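2-hydroxyethylphosphonate dioxygenase (PDB 4YAR) catalyses the iron-dependent, O2-driven cleavage of 2-hydroxyethylphosphonate to hydroxymethylphosphonate and formate, a step in the biosynthesis of the antibiotic and herbicide phosphinothricin tripeptide. Local coordinates at residues Glu261-Ser266 with Leu273-Thr278; Arg312-Phe317 with Glu321-Ala326. The protein carries 1 engineered substitution. One frame throughout, in Å; residues are numbered along the deposited sequence. Where two conformers were deposited one is given.

Interaction 1: Glu261-Ser266 with Leu273-Thr278; sequences EAALRS and LTVLRT
Ala263 meets Val275 and Leu276 with its lone methyl group, where helix 257-265 packs on helix 270-283. The CB of Ala263 is directed at the second helix and stands 3.6 Å from CG1 of Val275 and 3.7 Å from CB of Val275, so the methyl sits against the CB-CG1 side of the valine. CG1 lies anti to the valine's backbone N (chi1 167°), while the other branch, CG2, is more distant at 4.2 Å from Ala263 CB. On its other neighbour, Ala263 CB lies 4.3 Å from CG of Leu276, with the CD2 methyl of that leucine hardly farther.

Both helices belong to the second HTH cro/C1-type region, and residues 261-265 fall at the end of its helix-turn-helix motif, assigned by similarity. The short helical segments pass 8.9 Å apart at an angle of 115° between their chain directions, and the 6.4 Å between CA of Ala263 and CA of Val275 is the shortest CA-CA separation between the two segments.

Next along, Leu264 starts off to one side, but its CD2 turns in to lie 4.1 Å from CD2 of Leu276, the two leucine side chains crossing at a slant. Ala231 and Leu235 of helix 231-241 also touch Leu264, and Pro267 touches Leu276.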
ATOM      1  N   GLU A 261     -26.564  24.355   4.148  1.00 27.30           N
ATOM      2  CA  GLU A 261     -27.360  23.271   3.562  1.00 30.06           C
ATOM      3  C   GLU A 261     -27.103  23.095   2.061  1.00 27.54           C
ATOM      4  O   GLU A 261     -26.973  21.965   1.559  1.00 29.97           O
ATOM      5  CB  GLU A 261     -28.861  23.486   3.821  1.00 31.90           C
ATOM      6  CG  GLU A 261     -29.238  23.544   5.311  1.00 35.13           C
ATOM      7  CD  GLU A 261     -28.862  22.282   6.082  1.00 37.20           C
ATOM      8  OE1 GLU A 261     -29.291  21.178   5.674  1.00 40.93           O
ATOM      9  OE2 GLU A 261     -28.127  22.398   7.100  1.00 38.38           O
ATOM     10  N   ALA A 262     -26.974  24.198   1.353  1.00 26.35           N
ATOM     11  CA  ALA A 262     -26.731  24.131  -0.104  1.00 27.17           C
ATOM     12  C   ALA A 262     -25.369  23.508  -0.367  1.00 26.81           C
ATOM     13  O   ALA A 262     -25.227  22.684  -1.262  1.00 23.53           O
ATOM     14  CB  ALA A 262     -26.785  25.511  -0.707  1.00 27.63           C
ATOM     15  N   ALA A 263     -24.386  23.894   0.458  1.00 27.71           N
ATOM     16  CA  ALA A 263     -23.023  23.321   0.352  1.00 24.56           C
ATOM     17  C   ALA A 263     -22.933  21.830   0.610  1.00 25.82           C
ATOM     18  O   ALA A 263     -22.166  21.127  -0.092  1.00 28.00           O
ATOM     19  CB  ALA A 263     -22.087  24.063   1.288  1.00 28.14           C
ATOM     20  N   LEU A 264     -23.743  21.329   1.548  1.00 26.30           N
ATOM     21  CA  LEU A 264     -23.767  19.909   1.857  1.00 25.45           C
ATOM     22  C   LEU A 264     -24.446  19.124   0.747  1.00 25.93           C
ATOM     23  O   LEU A 264     -24.092  18.002   0.550  1.00 22.87           O
ATOM     24  CB  LEU A 264     -24.380  19.622   3.269  1.00 24.26           C
ATOM     25  CG  LEU A 264     -23.659  20.353   4.398  1.00 26.22           C
ATOM     26  CD1 LEU A 264     -24.525  20.379   5.666  1.00 27.11           C
ATOM     27  CD2 LEU A 264     -22.310  19.679   4.642  1.00 24.08           C
ATOM     28  N   ARG A 265     -25.323  19.753  -0.039  1.00 25.86           N
ATOM     29  CA  ARG A 265     -25.925  19.082  -1.206  1.00 33.97           C
ATOM     30  C   ARG A 265     -24.935  18.946  -2.386  1.00 33.75           C
ATOM     31  O   ARG A 265     -24.989  17.992  -3.144  1.00 35.67           O
ATOM     32  CB  ARG A 265     -27.185  19.826  -1.685  1.00 32.91           C
ATOM     33  CG  ARG A 265     -28.372  19.852  -0.703  1.00 35.70           C
ATOM     34  CD  ARG A 265     -29.677  20.375  -1.337  1.00 33.20           C
ATOM     35  NE  ARG A 265     -29.706  21.843  -1.472  1.00 35.29           N
ATOM     36  CZ  ARG A 265     -30.096  22.688  -0.513  1.00 35.48           C
ATOM     37  NH1 ARG A 265     -30.453  22.223   0.663  1.00 32.35           N
ATOM     38  NH2 ARG A 265     -30.082  24.012  -0.707  1.00 36.31           N
ATOM     39  N   SER A 266     -24.028  19.898  -2.524  1.00 32.78           N
ATOM     40  CA  SER A 266     -23.058  19.902  -3.615  1.00 30.56           C
ATOM     41  C   SER A 266     -21.725  20.429  -3.109  1.00 27.72           C
ATOM     42  O   SER A 266     -21.288  21.532  -3.428  1.00 29.69           O
ATOM     43  CB  SER A 266     -23.644  20.749  -4.742  1.00 32.76           C
ATOM     44  OG  SER A 266     -24.966  20.288  -5.005  1.00 38.20           O
ATOM     45  N   LEU A 273     -17.544  24.390  -2.029  1.00 26.48           N
ATOM     46  CA  LEU A 273     -16.183  24.343  -1.545  1.00 29.28           C
ATOM     47  C   LEU A 273     -15.866  25.598  -0.685  1.00 26.25           C
ATOM     48  O   LEU A 273     -15.346  25.457   0.422  1.00 26.60           O
ATOM     49  CB  LEU A 273     -15.268  24.193  -2.754  1.00 33.18           C
ATOM     50  CG  LEU A 273     -13.867  23.847  -2.279  1.00 36.53           C
ATOM     51  CD1 LEU A 273     -13.335  22.690  -3.119  1.00 41.05           C
ATOM     52  CD2 LEU A 273     -13.009  25.094  -2.420  1.00 39.00           C
ATOM     53  N   THR A 274     -16.320  26.781  -1.105  1.00 24.54           N
ATOM     54  CA  THR A 274     -16.028  27.998  -0.321  1.00 29.34           C
ATOM     55  C   THR A 274     -16.681  28.055   1.062  1.00 23.39           C
ATOM     56  O   THR A 274     -16.016  28.490   2.026  1.00 22.22           O
ATOM     57  CB  THR A 274     -16.414  29.279  -1.062  1.00 36.36           C
ATOM     58  OG1 THR A 274     -17.840  29.318  -1.179  1.00 45.09           O
ATOM     59  CG2 THR A 274     -15.754  29.272  -2.432  1.00 36.84           C
ATOM     60  N   VAL A 275     -17.925  27.563   1.156  1.00 23.02           N
ATOM     61  CA  VAL A 275     -18.654  27.482   2.432  1.00 22.21           C
ATOM     62  C   VAL A 275     -17.907  26.491   3.375  1.00 21.44           C
ATOM     63  O   VAL A 275     -17.671  26.789   4.528  1.00 21.88           O
ATOM     64  CB  VAL A 275     -20.104  27.000   2.248  1.00 21.60           C
ATOM     65  CG1 VAL A 275     -20.764  26.602   3.549  1.00 21.16           C
ATOM     66  CG2 VAL A 275     -20.974  28.084   1.586  1.00 23.24           C
ATOM     67  N   LEU A 276     -17.588  25.304   2.864  1.00 20.71           N
ATOM     68  CA  LEU A 276     -16.945  24.293   3.712  1.00 20.89           C
ATOM     69  C   LEU A 276     -15.561  24.714   4.184  1.00 20.94           C
ATOM     70  O   LEU A 276     -15.184  24.428   5.310  1.00 21.99           O
ATOM     71  CB  LEU A 276     -16.933  22.949   3.043  1.00 23.00           C
ATOM     72  CG  LEU A 276     -18.346  22.435   2.756  1.00 20.90           C
ATOM     73  CD1 LEU A 276     -18.250  21.152   1.973  1.00 22.02           C
ATOM     74  CD2 LEU A 276     -19.193  22.193   4.027  1.00 22.44           C
ATOM     75  N   ARG A 277     -14.853  25.430   3.329  0.50 20.19           N
ATOM     76  CA  ARG A 277     -13.551  25.928   3.669  0.50 19.51           C
ATOM     77  C   ARG A 277     -13.641  26.997   4.746  0.50 19.63           C
ATOM     78  O   ARG A 277     -12.833  27.012   5.650  0.50 19.38           O
ATOM     79  CB  ARG A 277     -12.822  26.488   2.478  0.50 19.36           C
ATOM     80  CG  ARG A 277     -11.351  26.738   2.803  0.50 19.58           C
ATOM     81  CD  ARG A 277     -10.517  26.651   1.538  0.50 20.36           C
ATOM     82  NE  ARG A 277      -9.096  26.638   1.827  0.50 21.05           N
ATOM     83  CZ  ARG A 277      -8.160  27.080   0.983  0.50 21.29           C
ATOM     84  NH1 ARG A 277      -8.485  27.574  -0.227  0.50 19.11           N
ATOM     85  NH2 ARG A 277      -6.891  27.044   1.367  0.50 22.81           N
ATOM     86  N   THR A 278     -14.624  27.873   4.627  1.00 20.46           N
ATOM     87  CA  THR A 278     -14.835  28.944   5.579  1.00 21.80           C
ATOM     88  C   THR A 278     -15.230  28.338   6.955  1.00 21.13           C
ATOM     89  O   THR A 278     -14.713  28.755   8.005  1.00 23.27           O
ATOM     90  CB  THR A 278     -15.962  29.825   5.114  1.00 23.62           C
ATOM     91  OG1 THR A 278     -15.570  30.479   3.902  1.00 24.68           O
ATOM     92  CG2 THR A 278     -16.248  30.813   6.189  1.00 24.44           C
TER

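Interaction 2: Arg312-Phe317 with Glu321-Ala326; sequences RSRRTF and EAASMA
Arg315 and Ala322 form the hydrogen-bonded pair of an antiparallel beta hairpin, strands 315-317 and 320-324, at one end of a larger antiparallel sheet. Two backbone bonds define the pair: Arg315 N to Ala322 O at 3.0 Å, and Ala322 N to Arg315 O at 2.8 Å. Thr316 and Glu321 follow as a non-hydrogen-bonded pair. The strand segments run 120° apart, far from strictly antiparallel, and on the side of Arg315 away from the turn, side chains take over the bonding.

Among these polar side chains, Ser313 OG serves as acceptor for the Ser324 backbone N-H: Ser324 N lies 3.0 Å from Ser313 OG, and the bond is nearly straight at 173°. The same hydroxyl also bonds to Ser310 O.

Apolar contact is slight, with CB of Phe317 against CB of Ala322 at 4.1 Å; the Ala322 methyl lies on the face that carries the Arg315 side chain.

Of the charged groups, Arg314 brings its CD alongside the Glu321 carboxylate, 3.3 Å from Glu321 OE1, but the charges stop short of a salt bridge; Arg314 NE instead donates to Arg311 O. The Arg315 chain bends at chi2 (-97°) and runs back along the hairpin, bringing one guanidinium face over the Ala322-Ala323 peptide. Its NH1 is held twice: Arg315 NH1 donates to Ser324 OG at 2.8 Å, tilted from the guanidinium plane, and to Ser313 O at 3.1 Å, within that plane but from above the Ser313 carbonyl plane.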
ATOM      1  N   ARG A 312      -3.319   0.846 -25.548  1.00 20.00           N
ATOM      2  CA  ARG A 312      -3.740   2.231 -25.881  1.00 21.46           C
ATOM      3  C   ARG A 312      -3.076   3.211 -24.957  1.00 22.29           C
ATOM      4  O   ARG A 312      -2.849   4.338 -25.320  1.00 21.79           O
ATOM      5  CB  ARG A 312      -5.216   2.430 -25.711  1.00 25.05           C
ATOM      6  CG  ARG A 312      -6.050   1.936 -26.863  1.00 31.42           C
ATOM      7  CD  ARG A 312      -7.490   2.280 -26.591  1.00 38.40           C
ATOM      8  NE  ARG A 312      -8.283   1.213 -27.156  1.00 46.74           N
ATOM      9  CZ  ARG A 312      -8.901   0.244 -26.489  1.00 48.80           C
ATOM     10  NH1 ARG A 312      -8.920   0.185 -25.156  1.00 48.61           N
ATOM     11  NH2 ARG A 312      -9.563  -0.669 -27.193  1.00 53.76           N
ATOM     12  N   SER A 313      -2.750   2.749 -23.735  1.00 20.06           N
ATOM     13  CA  SER A 313      -2.081   3.587 -22.738  1.00 18.90           C
ATOM     14  C   SER A 313      -0.606   3.807 -23.020  1.00 19.60           C
ATOM     15  O   SER A 313       0.060   4.581 -22.349  1.00 22.02           O
ATOM     16  CB  SER A 313      -2.303   2.996 -21.371  1.00 20.17           C
ATOM     17  OG  SER A 313      -1.370   1.984 -21.121  1.00 18.26           O
ATOM     18  N   ARG A 314      -0.022   3.139 -24.003  1.00 19.88           N
ATOM     19  CA  ARG A 314       1.418   3.190 -24.115  1.00 22.26           C
ATOM     20  C   ARG A 314       1.985   4.575 -24.206  1.00 21.56           C
ATOM     21  O   ARG A 314       1.417   5.424 -24.867  1.00 23.34           O
ATOM     22  CB  ARG A 314       1.902   2.445 -25.354  1.00 26.47           C
ATOM     23  CG  ARG A 314       2.160   0.980 -25.086  1.00 30.00           C
ATOM     24  CD  ARG A 314       2.608   0.374 -26.428  1.00 36.33           C
ATOM     25  NE  ARG A 314       1.461   0.118 -27.281  1.00 41.88           N
ATOM     26  CZ  ARG A 314       1.539  -0.110 -28.597  1.00 53.08           C
ATOM     27  NH1 ARG A 314       2.714  -0.066 -29.227  1.00 52.90           N
ATOM     28  NH2 ARG A 314       0.430  -0.378 -29.284  1.00 54.52           N
ATOM     29  N   ARG A 315       3.100   4.793 -23.549  1.00 22.45           N
ATOM     30  CA  ARG A 315       3.796   6.089 -23.590  1.00 21.72           C
ATOM     31  C   ARG A 315       5.257   5.974 -23.320  1.00 23.21           C
ATOM     32  O   ARG A 315       5.720   5.051 -22.645  1.00 21.52           O
ATOM     33  CB  ARG A 315       3.185   7.151 -22.649  1.00 22.47           C
ATOM     34  CG  ARG A 315       3.427   6.908 -21.131  1.00 22.68           C
ATOM     35  CD  ARG A 315       2.208   6.217 -20.579  1.00 19.88           C
ATOM     36  NE  ARG A 315       2.324   5.765 -19.179  1.00 19.46           N
ATOM     37  CZ  ARG A 315       1.499   4.862 -18.634  1.00 19.06           C
ATOM     38  NH1 ARG A 315       0.537   4.259 -19.345  1.00 18.35           N
ATOM     39  NH2 ARG A 315       1.704   4.487 -17.400  1.00 19.69           N
ATOM     40  N   THR A 316       6.022   6.954 -23.813  1.00 21.40           N
ATOM     41  CA  THR A 316       7.400   7.100 -23.370  1.00 22.35           C
ATOM     42  C   THR A 316       7.462   7.716 -21.974  1.00 20.78           C
ATOM     43  O   THR A 316       6.740   8.629 -21.708  1.00 24.59           O
ATOM     44  CB  THR A 316       8.197   7.958 -24.365  1.00 23.91           C
ATOM     45  OG1 THR A 316       8.093   7.343 -25.635  1.00 26.08           O
ATOM     46  CG2 THR A 316       9.692   8.038 -24.003  1.00 27.78           C
ATOM     47  N   PHE A 317       8.244   7.103 -21.095  1.00 20.22           N
ATOM     48  CA  PHE A 317       8.511   7.548 -19.738  1.00 23.34           C
ATOM     49  C   PHE A 317      10.015   7.575 -19.542  1.00 23.32           C
ATOM     50  O   PHE A 317      10.666   6.566 -19.232  1.00 24.91           O
ATOM     51  CB  PHE A 317       7.799   6.642 -18.713  1.00 23.22           C
ATOM     52  CG  PHE A 317       7.996   7.099 -17.298  1.00 22.94           C
ATOM     53  CD1 PHE A 317       7.545   8.344 -16.901  1.00 23.12           C
ATOM     54  CD2 PHE A 317       8.637   6.302 -16.389  1.00 24.06           C
ATOM     55  CE1 PHE A 317       7.757   8.816 -15.627  1.00 21.69           C
ATOM     56  CE2 PHE A 317       8.832   6.762 -15.088  1.00 24.12           C
ATOM     57  CZ  PHE A 317       8.433   7.996 -14.733  1.00 23.63           C
ATOM     58  N   GLU A 321       9.589   2.576 -22.164  1.00 22.28           N
ATOM     59  CA  GLU A 321       8.208   2.588 -22.639  1.00 21.33           C
ATOM     60  C   GLU A 321       7.304   1.997 -21.531  1.00 19.33           C
ATOM     61  O   GLU A 321       7.675   1.034 -20.915  1.00 17.29           O
ATOM     62  CB  GLU A 321       8.050   1.896 -23.987  1.00 25.23           C
ATOM     63  CG  GLU A 321       6.814   2.380 -24.776  1.00 29.80           C
ATOM     64  CD  GLU A 321       6.537   1.637 -26.086  1.00 32.29           C
ATOM     65  OE1 GLU A 321       5.490   1.890 -26.701  1.00 37.44           O
ATOM     66  OE2 GLU A 321       7.353   0.812 -26.516  1.00 38.03           O
ATOM     67  N   ALA A 322       6.200   2.671 -21.247  1.00 17.99           N
ATOM     68  CA  ALA A 322       5.335   2.263 -20.093  1.00 19.85           C
ATOM     69  C   ALA A 322       3.948   1.982 -20.563  1.00 18.72           C
ATOM     70  O   ALA A 322       3.452   2.622 -21.459  1.00 19.07           O
ATOM     71  CB  ALA A 322       5.364   3.333 -19.004  1.00 18.13           C
ATOM     72  N   ALA A 323       3.263   0.998 -19.948  1.00 17.17           N
ATOM     73  CA  ALA A 323       1.858   0.838 -20.177  1.00 18.69           C
ATOM     74  C   ALA A 323       1.195   0.545 -18.803  1.00 17.42           C
ATOM     75  O   ALA A 323       1.827  -0.044 -17.913  1.00 18.01           O
ATOM     76  CB  ALA A 323       1.639  -0.359 -21.083  1.00 17.95           C
ATOM     77  N   SER A 324      -0.050   0.965 -18.677  1.00 16.60           N
ATOM     78  CA  SER A 324      -0.773   0.844 -17.422  1.00 16.20           C
ATOM     79  C   SER A 324      -1.405  -0.468 -17.156  1.00 16.93           C
ATOM     80  O   SER A 324      -2.015  -1.058 -18.022  1.00 17.27           O
ATOM     81  CB  SER A 324      -1.894   1.897 -17.367  1.00 18.28           C
ATOM     82  OG  SER A 324      -1.388   3.219 -17.611  1.00 18.18           O
ATOM     83  N   MET A 325      -1.271  -0.923 -15.913  1.00 16.08           N
ATOM     84  CA  MET A 325      -2.108  -1.999 -15.407  1.00 14.96           C
ATOM     85  C   MET A 325      -3.316  -1.358 -14.778  1.00 17.02           C
ATOM     86  O   MET A 325      -3.439  -0.108 -14.772  1.00 17.24           O
ATOM     87  CB  MET A 325      -1.418  -2.869 -14.354  1.00 13.01           C
ATOM     88  CG  MET A 325      -0.169  -3.470 -14.812  1.00 13.54           C
ATOM     89  SD  MET A 325       0.374  -4.605 -13.503  1.00 18.15           S
ATOM     90  CE  MET A 325       1.992  -5.014 -14.278  1.00 18.46           C
ATOM     91  N   ALA A 326      -4.282  -2.186 -14.395  1.00 14.52           N
ATOM     92  CA  ALA A 326      -5.448  -1.698 -13.695  1.00 13.82           C
ATOM     93  C   ALA A 326      -5.144  -0.795 -12.484  1.00 15.70           C
ATOM     94  O   ALA A 326      -4.172  -1.013 -11.735  1.00 16.64           O
ATOM     95  CB  ALA A 326      -6.302  -2.854 -13.320  1.00 15.68           C
TER

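From the N terminus, interaction 1 comes first: 261-266 and 273-278 close a short connection of six residues, three of them helical, within the second HTH cro/C1-type region. The chain then continues through helix 307-312 before interaction 2 closes a tighter turn, with three residues between 312-317 and 321-326. The two loops follow in series, neither nesting nor crossing. The centres of interaction 1 and interaction 2 are about 38 Å apart. Between the nearest atoms of interaction 1 and interaction 2 there are about 27 Å, so they do not touch. Interaction 1 packs two helices together, whereas interaction 2 joins the outermost strand 315-317 to 320-324, which pairs on its other side with strand 335-343.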